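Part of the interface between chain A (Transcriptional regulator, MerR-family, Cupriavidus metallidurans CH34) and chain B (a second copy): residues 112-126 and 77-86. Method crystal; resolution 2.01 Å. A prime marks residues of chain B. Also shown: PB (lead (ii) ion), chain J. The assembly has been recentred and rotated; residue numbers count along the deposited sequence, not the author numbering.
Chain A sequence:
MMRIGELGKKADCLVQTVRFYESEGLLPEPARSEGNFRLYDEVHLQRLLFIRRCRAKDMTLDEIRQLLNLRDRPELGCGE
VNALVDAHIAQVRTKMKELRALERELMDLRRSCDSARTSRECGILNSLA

Chain A (112-126) SCDSARTSRECGILN
Chain B, residues 77-86: GCGEVNALVD

The chain A stretch leads from Ser112 to Cys122, which precedes the helix at Gly123; across from it, Cys78′ occupies the N-cap position, right before the helix that begins at Gly79′. Together they bury 488 Å². A single bridge pairs Thr118 with Gly77′ (CA–CA 4.3 Å), and beside it Cys78′ N donates to Arg117 O (3.1 Å, 162°). Further along, Asn82′ (chi1 m) sends ND2 to Asp114 O (3.0 Å, 144°), so its amide satisfies a loop carbonyl.

Three cysteines converge on lead(II), a thiophilic ion well matched to cysteine sulfur. Cys78′ SG (chi1 p) binds PB at 2.6 Å, while Cys113 SG and Cys122 SG, both chi1 t, lie 2.7 and 2.8 Å from PB. The chain A sulfurs also accept backbone hydrogens: Gly123 N donates to Cys113 SG (3.5 Å), and Leu125 N to Cys122 SG (3.4 Å, 178°), the latter a helix cap.

Beyond the metal, Ile124 (m, t) places CG2 3.6 Å from Val81′ CG1 and CD1 4.1 Å from Val85′ CG2, forming a buried apolar patch.

Within chain A, Asp114 (p) OD1 accepts from Ala116 N (3.1 Å) and salt-bridges Arg117 NE (3.3 Å); Arg117 NH1 donates to Glu121 O (3.1 Å). Thr118 OG1 donates to Glu121 OE1 (3.0 Å).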

ATOM      1  N   SER A 112     -16.160  -9.234  19.426  1.00 21.80           N
ATOM      2  CA  SER A 112     -16.841  -8.310  20.328  1.00 22.41           C
ATOM      3  C   SER A 112     -18.339  -8.178  19.969  1.00 22.14           C
ATOM      4  O   SER A 112     -19.080  -7.612  20.730  1.00 21.99           O
ATOM      5  CB  SER A 112     -16.157  -6.920  20.321  1.00 23.15           C
ATOM      6  OG  SER A 112     -16.600  -6.201  19.204  1.00 27.19           O
ATOM      7  N   CYS A 113     -18.781  -8.667  18.812  1.00 22.23           N
ATOM      8  CA  CYS A 113     -20.209  -8.599  18.449  1.00 23.17           C
ATOM      9  C   CYS A 113     -20.743  -9.898  17.870  1.00 28.47           C
ATOM     10  O   CYS A 113     -20.020 -10.641  17.254  1.00 28.96           O
ATOM     11  CB  CYS A 113     -20.462  -7.501  17.418  1.00 19.68           C
ATOM     12  SG  CYS A 113     -22.167  -6.912  17.371  1.00 19.26           S
ATOM     13  N   ASP A 114     -22.061 -10.053  17.966  1.00 38.07           N
ATOM     14  CA  ASP A 114     -22.786 -11.276  17.533  1.00 39.00           C
ATOM     15  C   ASP A 114     -23.719 -10.958  16.354  1.00 44.09           C
ATOM     16  O   ASP A 114     -23.723  -9.824  15.884  1.00 34.47           O
ATOM     17  CB  ASP A 114     -23.568 -11.944  18.688  1.00 40.25           C
ATOM     18  CG  ASP A 114     -24.760 -11.117  19.162  1.00 44.02           C
ATOM     19  OD1 ASP A 114     -25.201 -10.192  18.421  1.00 44.33           O
ATOM     20  OD2 ASP A 114     -25.272 -11.397  20.280  1.00 52.21           O
ATOM     21  N   SER A 115     -24.535 -11.934  15.935  1.00 45.90           N
ATOM     22  CA  SER A 115     -25.459 -11.801  14.788  1.00 47.74           C
ATOM     23  C   SER A 115     -26.717 -10.951  14.976  1.00 46.38           C
ATOM     24  O   SER A 115     -27.238 -10.439  13.981  1.00 54.06           O
ATOM     25  CB  SER A 115     -25.953 -13.189  14.352  1.00 53.22           C
ATOM     26  OG  SER A 115     -24.885 -14.027  13.954  1.00 61.06           O
ATOM     27  N   ALA A 116     -27.229 -10.812  16.203  1.00 42.21           N
ATOM     28  CA  ALA A 116     -28.547 -10.209  16.378  1.00 38.51           C
ATOM     29  C   ALA A 116     -28.547  -8.968  17.295  1.00 32.41           C
ATOM     30  O   ALA A 116     -29.072  -9.021  18.384  1.00 30.71           O
ATOM     31  CB  ALA A 116     -29.579 -11.248  16.839  1.00 42.75           C
ATOM     32  N   ARG A 117     -28.003  -7.847  16.815  1.00 29.80           N
ATOM     33  CA  ARG A 117     -27.995  -6.568  17.555  1.00 26.49           C
ATOM     34  C   ARG A 117     -28.278  -5.359  16.674  1.00 21.38           C
ATOM     35  O   ARG A 117     -28.249  -5.431  15.448  1.00 21.66           O
ATOM     36  CB  ARG A 117     -26.623  -6.318  18.176  1.00 28.69           C
ATOM     37  CG  ARG A 117     -26.291  -7.215  19.330  1.00 30.71           C
ATOM     38  CD  ARG A 117     -25.019  -6.732  19.990  1.00 30.80           C
ATOM     39  NE  ARG A 117     -24.267  -7.837  20.556  1.00 32.03           N
ATOM     40  CZ  ARG A 117     -23.169  -7.712  21.288  1.00 31.67           C
ATOM     41  NH1 ARG A 117     -22.671  -6.513  21.570  1.00 31.95           N
ATOM     42  NH2 ARG A 117     -22.567  -8.803  21.746  1.00 34.13           N
ATOM     43  N   THR A 118     -28.509  -4.230  17.335  1.00 19.03           N
ATOM     44  CA  THR A 118     -28.647  -2.946  16.674  1.00 18.88           C
ATOM     45  C   THR A 118     -27.315  -2.217  16.709  1.00 18.19           C
ATOM     46  O   THR A 118     -26.432  -2.548  17.511  1.00 18.51           O
ATOM     47  CB  THR A 118     -29.690  -2.069  17.367  1.00 18.77           C
ATOM     48  OG1 THR A 118     -29.257  -1.792  18.700  1.00 19.34           O
ATOM     49  CG2 THR A 118     -31.051  -2.767  17.417  1.00 19.42           C
ATOM     50  N   SER A 119     -27.198  -1.203  15.862  1.00 16.69           N
ATOM     51  CA  SER A 119     -26.047  -0.309  15.829  1.00 17.40           C
ATOM     52  C   SER A 119     -25.748   0.302  17.207  1.00 19.21           C
ATOM     53  O   SER A 119     -24.585   0.382  17.612  1.00 19.20           O
ATOM     54  CB  SER A 119     -26.259   0.793  14.788  1.00 18.59           C
ATOM     55  OG  SER A 119     -25.301   1.835  14.923  1.00 20.31           O
ATOM     56  N   ARG A 120     -26.794   0.719  17.915  1.00 20.41           N
ATOM     57  CA  ARG A 120     -26.651   1.258  19.294  1.00 22.87           C
ATOM     58  C   ARG A 120     -25.894   0.295  20.228  1.00 22.47           C
ATOM     59  O   ARG A 120     -25.093   0.725  21.041  1.00 22.99           O
ATOM     60  CB  ARG A 120     -28.030   1.574  19.907  1.00 25.30           C
ATOM     61  CG  ARG A 120     -27.968   2.306  21.250  1.00 28.77           C
ATOM     62  CD  ARG A 120     -29.333   2.579  21.910  1.00 34.49           C
ATOM     63  NE  ARG A 120     -30.181   1.384  21.951  1.00 39.69           N
ATOM     64  CZ  ARG A 120     -30.183   0.445  22.912  1.00 45.73           C
ATOM     65  NH1 ARG A 120     -29.380   0.525  23.977  1.00 47.08           N
ATOM     66  NH2 ARG A 120     -31.010  -0.605  22.811  1.00 50.74           N
ATOM     67  N   GLU A 121     -26.172  -1.001  20.101  1.00 23.05           N
ATOM     68  CA  GLU A 121     -25.575  -2.044  20.962  1.00 24.26           C
ATOM     69  C   GLU A 121     -24.353  -2.748  20.345  1.00 22.86           C
ATOM     70  O   GLU A 121     -23.769  -3.638  20.962  1.00 22.54           O
ATOM     71  CB  GLU A 121     -26.620  -3.124  21.263  1.00 27.88           C
ATOM     72  CG  GLU A 121     -27.916  -2.622  21.891  1.00 32.90           C
ATOM     73  CD  GLU A 121     -29.065  -3.618  21.708  1.00 39.07           C
ATOM     74  OE1 GLU A 121     -29.292  -4.103  20.556  1.00 38.46           O
ATOM     75  OE2 GLU A 121     -29.750  -3.907  22.715  1.00 42.82           O
ATOM     76  N   CYS A 122     -23.994  -2.383  19.121  1.00 21.00           N
ATOM     77  CA  CYS A 122     -22.919  -3.067  18.391  1.00 19.68           C
ATOM     78  C   CYS A 122     -21.572  -3.049  19.137  1.00 17.83           C
ATOM     79  O   CYS A 122     -21.055  -1.993  19.470  1.00 18.31           O
ATOM     80  CB  CYS A 122     -22.758  -2.453  16.993  1.00 20.89           C
ATOM     81  SG  CYS A 122     -21.399  -3.141  16.055  1.00 19.02           S
ATOM     82  N   GLY A 123     -21.030  -4.235  19.402  1.00 16.22           N
ATOM     83  CA  GLY A 123     -19.812  -4.368  20.183  1.00 17.65           C
ATOM     84  C   GLY A 123     -18.597  -3.818  19.447  1.00 17.87           C
ATOM     85  O   GLY A 123     -17.667  -3.320  20.074  1.00 18.10           O
ATOM     86  N   ILE A 124     -18.619  -3.907  18.112  1.00 18.62           N
ATOM     87  CA  ILE A 124     -17.553  -3.358  17.287  1.00 18.20           C
ATOM     88  C   ILE A 124     -17.562  -1.822  17.311  1.00 17.81           C
ATOM     89  O   ILE A 124     -16.537  -1.203  17.617  1.00 18.79           O
ATOM     90  CB  ILE A 124     -17.605  -3.890  15.842  1.00 18.49           C
ATOM     91  CG1 ILE A 124     -17.290  -5.392  15.838  1.00 19.23           C
ATOM     92  CG2 ILE A 124     -16.610  -3.153  14.947  1.00 16.90           C
ATOM     93  CD1 ILE A 124     -17.739  -6.115  14.577  1.00 19.63           C
ATOM     94  N   LEU A 125     -18.715  -1.224  17.018  1.00 16.93           N
ATOM     95  CA  LEU A 125     -18.870   0.239  17.068  1.00 18.58           C
ATOM     96  C   LEU A 125     -18.590   0.790  18.468  1.00 18.47           C
ATOM     97  O   LEU A 125     -17.945   1.825  18.604  1.00 17.85           O
ATOM     98  CB  LEU A 125     -20.266   0.688  16.603  1.00 18.98           C
ATOM     99  CG  LEU A 125     -20.592   0.427  15.127  1.00 19.94           C
ATOM    100  CD1 LEU A 125     -22.030   0.855  14.853  1.00 21.58           C
ATOM    101  CD2 LEU A 125     -19.616   1.127  14.181  1.00 18.55           C
ATOM    102  N   ASN A 126     -19.057   0.085  19.487  1.00 18.50           N
ATOM    103  CA  ASN A 126     -18.841   0.530  20.874  1.00 21.21           C
ATOM    104  C   ASN A 126     -17.380   0.419  21.321  1.00 20.78           C
ATOM    105  O   ASN A 126     -16.909   1.269  22.059  1.00 22.64           O
ATOM    106  CB  ASN A 126     -19.773  -0.194  21.851  1.00 25.01           C
ATOM    107  CG  ASN A 126     -21.233   0.256  21.719  1.00 29.86           C
ATOM    108  OD1 ASN A 126     -21.533   1.361  21.256  1.00 36.88           O
ATOM    109  ND2 ASN A 126     -22.149  -0.612  22.121  1.00 35.33           N
TER
ATOM    110  N   GLY B  77     -30.005  -2.627  12.243  1.00 23.69           N
ATOM    111  CA  GLY B  77     -29.214  -3.824  12.500  1.00 22.93           C
ATOM    112  C   GLY B  77     -27.744  -3.529  12.220  1.00 21.21           C
ATOM    113  O   GLY B  77     -27.400  -2.747  11.321  1.00 24.64           O
ATOM    114  N   CYS B  78     -26.858  -4.123  13.014  1.00 20.27           N
ATOM    115  CA  CYS B  78     -25.394  -3.931  12.846  1.00 19.85           C
ATOM    116  C   CYS B  78     -24.679  -5.095  12.136  1.00 20.03           C
ATOM    117  O   CYS B  78     -23.430  -5.140  12.099  1.00 19.85           O
ATOM    118  CB  CYS B  78     -24.752  -3.650  14.200  1.00 18.94           C
ATOM    119  SG  CYS B  78     -24.643  -5.049  15.317  1.00 17.83           S
ATOM    120  N   GLY B  79     -25.449  -5.997  11.526  1.00 19.54           N
ATOM    121  CA  GLY B  79     -24.898  -7.115  10.719  1.00 20.47           C
ATOM    122  C   GLY B  79     -23.869  -6.717   9.667  1.00 21.75           C
ATOM    123  O   GLY B  79     -22.864  -7.431   9.486  1.00 23.31           O
ATOM    124  N   GLU B  80     -24.095  -5.578   8.995  1.00 21.05           N
ATOM    125  CA  GLU B  80     -23.133  -5.082   7.968  1.00 22.51           C
ATOM    126  C   GLU B  80     -21.779  -4.647   8.553  1.00 19.08           C
ATOM    127  O   GLU B  80     -20.773  -4.672   7.847  1.00 20.23           O
ATOM    128  CB  GLU B  80     -23.666  -3.920   7.093  1.00 27.03           C
ATOM    129  CG  GLU B  80     -25.060  -3.999   6.491  1.00 30.45           C
ATOM    130  CD  GLU B  80     -25.544  -2.644   6.008  1.00 34.98           C
ATOM    131  OE1 GLU B  80     -25.405  -2.292   4.808  1.00 40.67           O
ATOM    132  OE2 GLU B  80     -26.048  -1.915   6.848  1.00 42.45           O
ATOM    133  N   VAL B  81     -21.740  -4.303   9.842  1.00 16.45           N
ATOM    134  CA  VAL B  81     -20.470  -4.031  10.537  1.00 16.47           C
ATOM    135  C   VAL B  81     -19.626  -5.297  10.674  1.00 16.30           C
ATOM    136  O   VAL B  81     -18.415  -5.297  10.368  1.00 19.86           O
ATOM    137  CB  VAL B  81     -20.693  -3.418  11.954  1.00 17.08           C
ATOM    138  CG1 VAL B  81     -19.370  -3.225  12.669  1.00 17.16           C
ATOM    139  CG2 VAL B  81     -21.405  -2.095  11.824  1.00 18.14           C
ATOM    140  N   ASN B  82     -20.263  -6.386  11.104  1.00 17.01           N
ATOM    141  CA  ASN B  82     -19.616  -7.717  11.161  1.00 18.80           C
ATOM    142  C   ASN B  82     -19.065  -8.137   9.789  1.00 19.40           C
ATOM    143  O   ASN B  82     -17.935  -8.635   9.687  1.00 19.93           O
ATOM    144  CB  ASN B  82     -20.583  -8.813  11.664  1.00 19.86           C
ATOM    145  CG  ASN B  82     -20.992  -8.620  13.123  1.00 21.59           C
ATOM    146  OD1 ASN B  82     -20.193  -8.194  13.947  1.00 23.84           O
ATOM    147  ND2 ASN B  82     -22.228  -8.985  13.450  1.00 23.08           N
ATOM    148  N   ALA B  83     -19.875  -7.946   8.751  1.00 19.15           N
ATOM    149  CA  ALA B  83     -19.479  -8.299   7.366  1.00 19.67           C
ATOM    150  C   ALA B  83     -18.273  -7.490   6.871  1.00 18.97           C
ATOM    151  O   ALA B  83     -17.417  -8.004   6.154  1.00 20.54           O
ATOM    152  CB  ALA B  83     -20.658  -8.116   6.412  1.00 20.70           C
ATOM    153  N   LEU B  84     -18.225  -6.221   7.246  1.00 18.28           N
ATOM    154  CA  LEU B  84     -17.102  -5.340   6.890  1.00 18.97           C
ATOM    155  C   LEU B  84     -15.789  -5.812   7.523  1.00 19.04           C
ATOM    156  O   LEU B  84     -14.759  -5.927   6.852  1.00 16.62           O
ATOM    157  CB  LEU B  84     -17.420  -3.913   7.308  1.00 20.87           C
ATOM    158  CG  LEU B  84     -16.410  -2.815   6.983  1.00 24.05           C
ATOM    159  CD1 LEU B  84     -17.131  -1.477   6.914  1.00 26.28           C
ATOM    160  CD2 LEU B  84     -15.278  -2.743   8.010  1.00 25.15           C
ATOM    161  N   VAL B  85     -15.840  -6.139   8.813  1.00 18.45           N
ATOM    162  CA  VAL B  85     -14.671  -6.667   9.501  1.00 18.61           C
ATOM    163  C   VAL B  85     -14.274  -8.054   8.962  1.00 18.11           C
ATOM    164  O   VAL B  85     -13.087  -8.335   8.796  1.00 17.89           O
ATOM    165  CB  VAL B  85     -14.877  -6.713  11.027  1.00 19.92           C
ATOM    166  CG1 VAL B  85     -13.702  -7.388  11.724  1.00 20.57           C
ATOM    167  CG2 VAL B  85     -15.061  -5.302  11.553  1.00 19.81           C
ATOM    168  N   ASP B  86     -15.250  -8.925   8.721  1.00 16.05           N
ATOM    169  CA  ASP B  86     -14.965 -10.249   8.134  1.00 19.11           C
ATOM    170  C   ASP B  86     -14.281 -10.137   6.771  1.00 18.24           C
ATOM    171  O   ASP B  86     -13.340 -10.889   6.487  1.00 18.40           O
ATOM    172  CB  ASP B  86     -16.241 -11.081   7.989  1.00 23.09           C
ATOM    173  CG  ASP B  86     -16.768 -11.592   9.316  1.00 26.03           C
ATOM    174  OD1 ASP B  86     -15.979 -11.720  10.280  1.00 29.20           O
ATOM    175  OD2 ASP B  86     -17.974 -11.905   9.394  1.00 28.00           O
TER
HETATM  176 PB    PB J 201     -22.136  -5.584  15.004  1.00 23.49          PB